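Local coordinates for Ras GTPase-activating-like protein rng2 (Schizosaccharomyces pombe, PDB 1P5S), which is a component of the contractile F-actin ring, required for its construction at the division site, and binds actin filaments through its calponin-homology domain, at residues 58-63 with 152-157; 77-82 with 148-153. All coordinates share one frame; numbering follows the deposited sequence.

Overall arrangement
Both contacts lie in the buried core of the calponin-homology domain, and both are built on helix 146-162. Contact 1 sets helix 46-67 against it; contact 2 sets the short helix 78-82 against the preceding turns, with Cys152 and Ile153 common to the two. Their centres are about 8 Å apart, and they join directly: Ala60 CB lies 4.0 Å from Ile150 CG2, and Phe78 CE2 comes to 3.5 Å from Lys61 CA. Ile153 serves both, meeting Trp63 and Ala60 with one branch and Leu82 with the other. Two mercury ions bind here: one to Trp63 O (2.7 Å) in contact 1, the other to Cys152 SG (2.4 Å), a residue of both segment pairs.

Contact 1: residues 58-63 with 152-157. With HG (mercury (II) ion), chain C; HG (mercury (II) ion), chain B.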
# COMPACT_ATOMS: atom_id res chain seq x y z
N ASP A 58 0.07 6.61 5.29
CA ASP A 58 -0.87 6.56 6.40
C ASP A 58 -2.31 6.46 5.91
O ASP A 58 -3.13 5.74 6.50
CB ASP A 58 -0.68 7.79 7.30
CG ASP A 58 -1.35 7.62 8.66
OD1 ASP A 58 -2.52 8.01 8.80
OD2 ASP A 58 -0.72 7.08 9.60
N GLU A 59 -2.63 7.17 4.83
CA GLU A 59 -3.97 7.14 4.24
C GLU A 59 -4.29 5.77 3.67
O GLU A 59 -5.40 5.26 3.82
CB GLU A 59 -4.09 8.19 3.14
CG GLU A 59 -4.13 9.61 3.65
CD GLU A 59 -3.69 10.62 2.62
OE1 GLU A 59 -3.66 10.28 1.41
OE2 GLU A 59 -3.37 11.76 3.02
N ALA A 60 -3.31 5.16 3.01
CA ALA A 60 -3.50 3.85 2.42
C ALA A 60 -3.70 2.82 3.54
O ALA A 60 -4.58 1.96 3.46
CB ALA A 60 -2.29 3.46 1.57
N LYS A 61 -2.87 2.93 4.58
CA LYS A 61 -2.95 2.03 5.72
C LYS A 61 -4.32 2.12 6.39
O LYS A 61 -4.96 1.09 6.64
CB LYS A 61 -1.87 2.37 6.76
CG LYS A 61 -1.77 1.32 7.87
CD LYS A 61 -0.98 1.82 9.08
CE LYS A 61 -1.66 3.02 9.72
NZ LYS A 61 -0.92 3.48 10.93
N LYS A 62 -4.75 3.33 6.70
CA LYS A 62 -6.04 3.52 7.35
C LYS A 62 -7.20 3.00 6.51
O LYS A 62 -8.17 2.47 7.07
CB LYS A 62 -6.27 5.00 7.69
CG LYS A 62 -5.60 5.44 8.98
CD LYS A 62 -5.84 6.92 9.22
CE LYS A 62 -5.37 7.37 10.60
NZ LYS A 62 -3.93 7.07 10.85
N TRP A 63 -7.11 3.14 5.19
CA TRP A 63 -8.17 2.66 4.30
C TRP A 63 -8.27 1.13 4.38
O TRP A 63 -9.35 0.58 4.49
CB TRP A 63 -7.91 3.07 2.84
CG TRP A 63 -8.99 2.55 1.91
CD1 TRP A 63 -10.27 3.01 1.82
CD2 TRP A 63 -8.89 1.47 0.98
NE1 TRP A 63 -10.97 2.28 0.89
CE2 TRP A 63 -10.15 1.32 0.36
CE3 TRP A 63 -7.85 0.60 0.60
CZ2 TRP A 63 -10.41 0.35 -0.62
CZ3 TRP A 63 -8.11 -0.37 -0.37
CH2 TRP A 63 -9.38 -0.48 -0.97
N CYS A 152 -0.83 2.39 -5.87
CA CYS A 152 -1.74 1.38 -6.39
C CYS A 152 -2.94 1.23 -5.45
O CYS A 152 -4.09 1.15 -5.90
CB CYS A 152 -1.01 0.05 -6.55
SG CYS A 152 -2.04 -1.38 -6.99
N ILE A 153 -2.66 1.20 -4.15
CA ILE A 153 -3.72 1.06 -3.17
C ILE A 153 -4.61 2.30 -3.22
O ILE A 153 -5.84 2.18 -3.11
CB ILE A 153 -3.14 0.85 -1.73
CG1 ILE A 153 -2.43 -0.51 -1.66
CG2 ILE A 153 -4.26 0.87 -0.70
CD1 ILE A 153 -1.58 -0.68 -0.42
N HIS A 154 -4.01 3.47 -3.41
CA HIS A 154 -4.80 4.69 -3.54
C HIS A 154 -5.71 4.58 -4.76
O HIS A 154 -6.92 4.80 -4.66
CB HIS A 154 -3.90 5.93 -3.68
CG HIS A 154 -3.39 6.46 -2.37
ND1 HIS A 154 -3.61 7.75 -1.96
CD2 HIS A 154 -2.69 5.86 -1.38
CE1 HIS A 154 -3.07 7.93 -0.77
NE2 HIS A 154 -2.50 6.80 -0.39
N ALA A 155 -5.12 4.21 -5.89
CA ALA A 155 -5.86 4.06 -7.14
C ALA A 155 -7.02 3.08 -6.98
O ALA A 155 -8.15 3.37 -7.36
CB ALA A 155 -4.94 3.61 -8.26
N LEU A 156 -6.72 1.91 -6.42
CA LEU A 156 -7.74 0.90 -6.22
C LEU A 156 -8.87 1.46 -5.37
O LEU A 156 -10.04 1.36 -5.74
CB LEU A 156 -7.16 -0.34 -5.55
CG LEU A 156 -8.18 -1.40 -5.14
CD1 LEU A 156 -8.93 -1.94 -6.36
CD2 LEU A 156 -7.48 -2.54 -4.41
N SER A 157 -8.52 2.06 -4.24
CA SER A 157 -9.52 2.60 -3.33
C SER A 157 -10.42 3.64 -3.99
O SER A 157 -11.61 3.72 -3.68
CB SER A 157 -8.86 3.19 -2.07
OG SER A 157 -8.46 4.54 -2.27
HG HG C . -11.81 0.66 3.33
HG HG B . -3.81 -0.63 -8.35
O HOH W 1 -5.85 -0.05 -9.11
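Ser157 OG turns back along its own helix to bond His154 O at 2.9 Å, the donor tilted 20° from the carbonyl plane. The same side chain meets the neighbouring helix through carbon: CB sits over one face of Trp63, 3.4 Å from the centroid of the six-membered ring, a CH-pi contact almost on the ring normal. Trp63 reaches it because CG is anti to the backbone N (chi1 179°), which carries the indole across toward helix 146-162. The opposite face carries a mercury ion, offset toward the rim and bound by Trp63 O at 2.7 Å together with Cys67 SG and Glu66 OE2. This is core packing between helices 46-67 and 146-162 of the calponin-homology fold, whose segments here cross at 52° with axes 9.6 Å apart. At Ala60, whose side chain is only a methyl, the backbones come closest, Ala60 CA lying 6.2 Å from His154 CA. Ile153 CG2 fits between that methyl and the indole, 3.8 Å from Trp63 CE3 and 4.0 Å from Ala60 CB. An alanine in place of Trp63 would be likely to open a gap between the helices, leaving Ser157 CB and Ile153 CG2 without the ring they pack on. One turn earlier on helix 46-67, Glu59 OE1 comes to the edge of the His154 ring, 3.3 Å from His154 CE1, while His154 NE2 bonds Arg56 O and Glu59 OE2 bonds Ser172 OG.

Contact 2: residues 77-82 with 148-153; sequences TFEQSL and KVIYCI. With HG (mercury (II) ion), chain B.
Leu82 and Ile150 both start with the side chain beside the backbone N and anti to the carbonyl carbon (chi1 -64° and -62°), but they go on differently: Leu82 runs out extended to CD1, whereas Ile150 bends at CG1 and brings its CD1 round toward helix 78-82. Both methyls point into the hydrophobic core of the calponin-homology domain, where the short, weakly bonded helix 78-82 lies nearly perpendicular to helix 146-162, at 88° with axes 11.0 Å apart. With the backbones that far apart, side-chain ends do the joining. Leu82 CD1 and Ile150 CD1 share the work. Leu82 CD1 meets Ile153 CD1 tip to tip at 3.9 Å and touches Val149 CG1 at 4.2 Å, so that it spans residues one turn apart on the longer helix. Within its own segment the same methyl stands 3.9 Å above the plane of the Phe78 ring, offset toward the rim, and thus links the ring to the aliphatic cluster. Ile150 CD1 comes to Phe78 from an oblique direction, 4.3 Å from CD2. It also meets Glu79, whose chain crosses that of Ile150 at about a right angle, with Glu79 CG 4.1 Å from Ile150 CD1. Only the methylene part of Glu79 packs here; its carboxylate runs on to a hydrogen bond with Tyr53 OH and a salt bridge with Arg189, so this buried acid has polar partners at its end. In the short helix, Ser81 OG bonds Phe78 O at 2.7 Å. Beyond the apolar cluster, Cys152 SG binds a mercury ion at 2.4 Å, which Phe133 O and a water also bind.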
# COMPACT_ATOMS: atom_id res chain seq x y z
N THR A 77 6.49 1.45 9.07
CA THR A 77 6.85 0.09 8.69
C THR A 77 5.76 -0.63 7.90
O THR A 77 5.86 -1.83 7.64
CB THR A 77 7.19 -0.75 9.94
OG1 THR A 77 6.04 -0.85 10.79
CG2 THR A 77 8.30 -0.07 10.75
N PHE A 78 4.71 0.10 7.51
CA PHE A 78 3.59 -0.46 6.75
C PHE A 78 3.98 -1.04 5.40
O PHE A 78 3.57 -2.15 5.04
CB PHE A 78 2.49 0.60 6.55
CG PHE A 78 1.25 0.07 5.87
CD1 PHE A 78 0.61 -1.06 6.37
CD2 PHE A 78 0.74 0.69 4.74
CE1 PHE A 78 -0.55 -1.55 5.74
CE2 PHE A 78 -0.41 0.20 4.11
CZ PHE A 78 -1.05 -0.93 4.62
N GLU A 79 4.77 -0.29 4.64
CA GLU A 79 5.22 -0.74 3.32
C GLU A 79 5.92 -2.09 3.41
O GLU A 79 5.59 -3.02 2.68
CB GLU A 79 6.16 0.29 2.70
CG GLU A 79 5.52 1.65 2.46
CD GLU A 79 6.53 2.73 2.13
OE1 GLU A 79 6.98 2.79 0.96
OE2 GLU A 79 6.89 3.51 3.04
N GLN A 80 6.88 -2.20 4.33
CA GLN A 80 7.62 -3.43 4.52
C GLN A 80 6.71 -4.57 4.97
O GLN A 80 6.94 -5.73 4.62
CB GLN A 80 8.74 -3.22 5.55
CG GLN A 80 9.91 -2.35 5.06
CD GLN A 80 10.67 -2.98 3.90
OE1 GLN A 80 11.08 -4.14 3.97
NE2 GLN A 80 10.86 -2.21 2.84
N SER A 81 5.68 -4.24 5.75
CA SER A 81 4.76 -5.26 6.22
C SER A 81 3.86 -5.80 5.10
O SER A 81 3.15 -6.80 5.29
CB SER A 81 3.89 -4.73 7.37
OG SER A 81 2.77 -3.99 6.90
N LEU A 82 3.88 -5.16 3.93
CA LEU A 82 3.05 -5.63 2.81
C LEU A 82 3.80 -6.62 1.93
O LEU A 82 3.18 -7.37 1.16
CB LEU A 82 2.58 -4.45 1.95
CG LEU A 82 1.66 -3.42 2.60
CD1 LEU A 82 1.36 -2.30 1.62
CD2 LEU A 82 0.36 -4.11 3.07
N LYS A 148 4.98 2.88 -5.28
CA LYS A 148 4.08 2.51 -6.37
C LYS A 148 2.96 1.63 -5.81
O LYS A 148 1.80 1.75 -6.22
CB LYS A 148 4.86 1.74 -7.45
CG LYS A 148 4.11 1.54 -8.76
CD LYS A 148 3.87 2.87 -9.47
CE LYS A 148 3.08 2.70 -10.77
NZ LYS A 148 1.63 2.41 -10.55
N VAL A 149 3.32 0.74 -4.89
CA VAL A 149 2.35 -0.13 -4.23
C VAL A 149 1.32 0.73 -3.50
O VAL A 149 0.12 0.49 -3.59
CB VAL A 149 3.03 -1.06 -3.20
CG1 VAL A 149 2.00 -1.98 -2.55
CG2 VAL A 149 4.12 -1.89 -3.88
N ILE A 150 1.81 1.75 -2.79
CA ILE A 150 0.93 2.66 -2.06
C ILE A 150 0.03 3.42 -3.02
O ILE A 150 -1.16 3.60 -2.76
CB ILE A 150 1.76 3.67 -1.22
CG1 ILE A 150 2.61 2.93 -0.19
CG2 ILE A 150 0.84 4.69 -0.55
CD1 ILE A 150 1.81 2.11 0.80
N TYR A 151 0.62 3.86 -4.13
CA TYR A 151 -0.12 4.59 -5.16
C TYR A 151 -1.19 3.66 -5.72
O TYR A 151 -2.31 4.08 -6.01
CB TYR A 151 0.84 5.01 -6.28
CG TYR A 151 0.15 5.61 -7.49
CD1 TYR A 151 -0.41 6.88 -7.43
CD2 TYR A 151 0.07 4.90 -8.69
CE1 TYR A 151 -1.05 7.44 -8.55
CE2 TYR A 151 -0.57 5.44 -9.81
CZ TYR A 151 -1.12 6.71 -9.72
OH TYR A 151 -1.74 7.27 -10.82
N CYS A 152 -0.83 2.39 -5.87
CA CYS A 152 -1.74 1.38 -6.39
C CYS A 152 -2.94 1.23 -5.45
O CYS A 152 -4.09 1.15 -5.90
CB CYS A 152 -1.01 0.05 -6.55
SG CYS A 152 -2.04 -1.38 -6.99
N ILE A 153 -2.66 1.20 -4.15
CA ILE A 153 -3.72 1.06 -3.17
C ILE A 153 -4.61 2.30 -3.22
O ILE A 153 -5.84 2.18 -3.11
CB ILE A 153 -3.14 0.85 -1.73
CG1 ILE A 153 -2.43 -0.51 -1.66
CG2 ILE A 153 -4.26 0.87 -0.70
CD1 ILE A 153 -1.58 -0.68 -0.42
HG HG B . -3.81 -0.63 -8.35
O HOH W 1 -5.85 -0.05 -9.11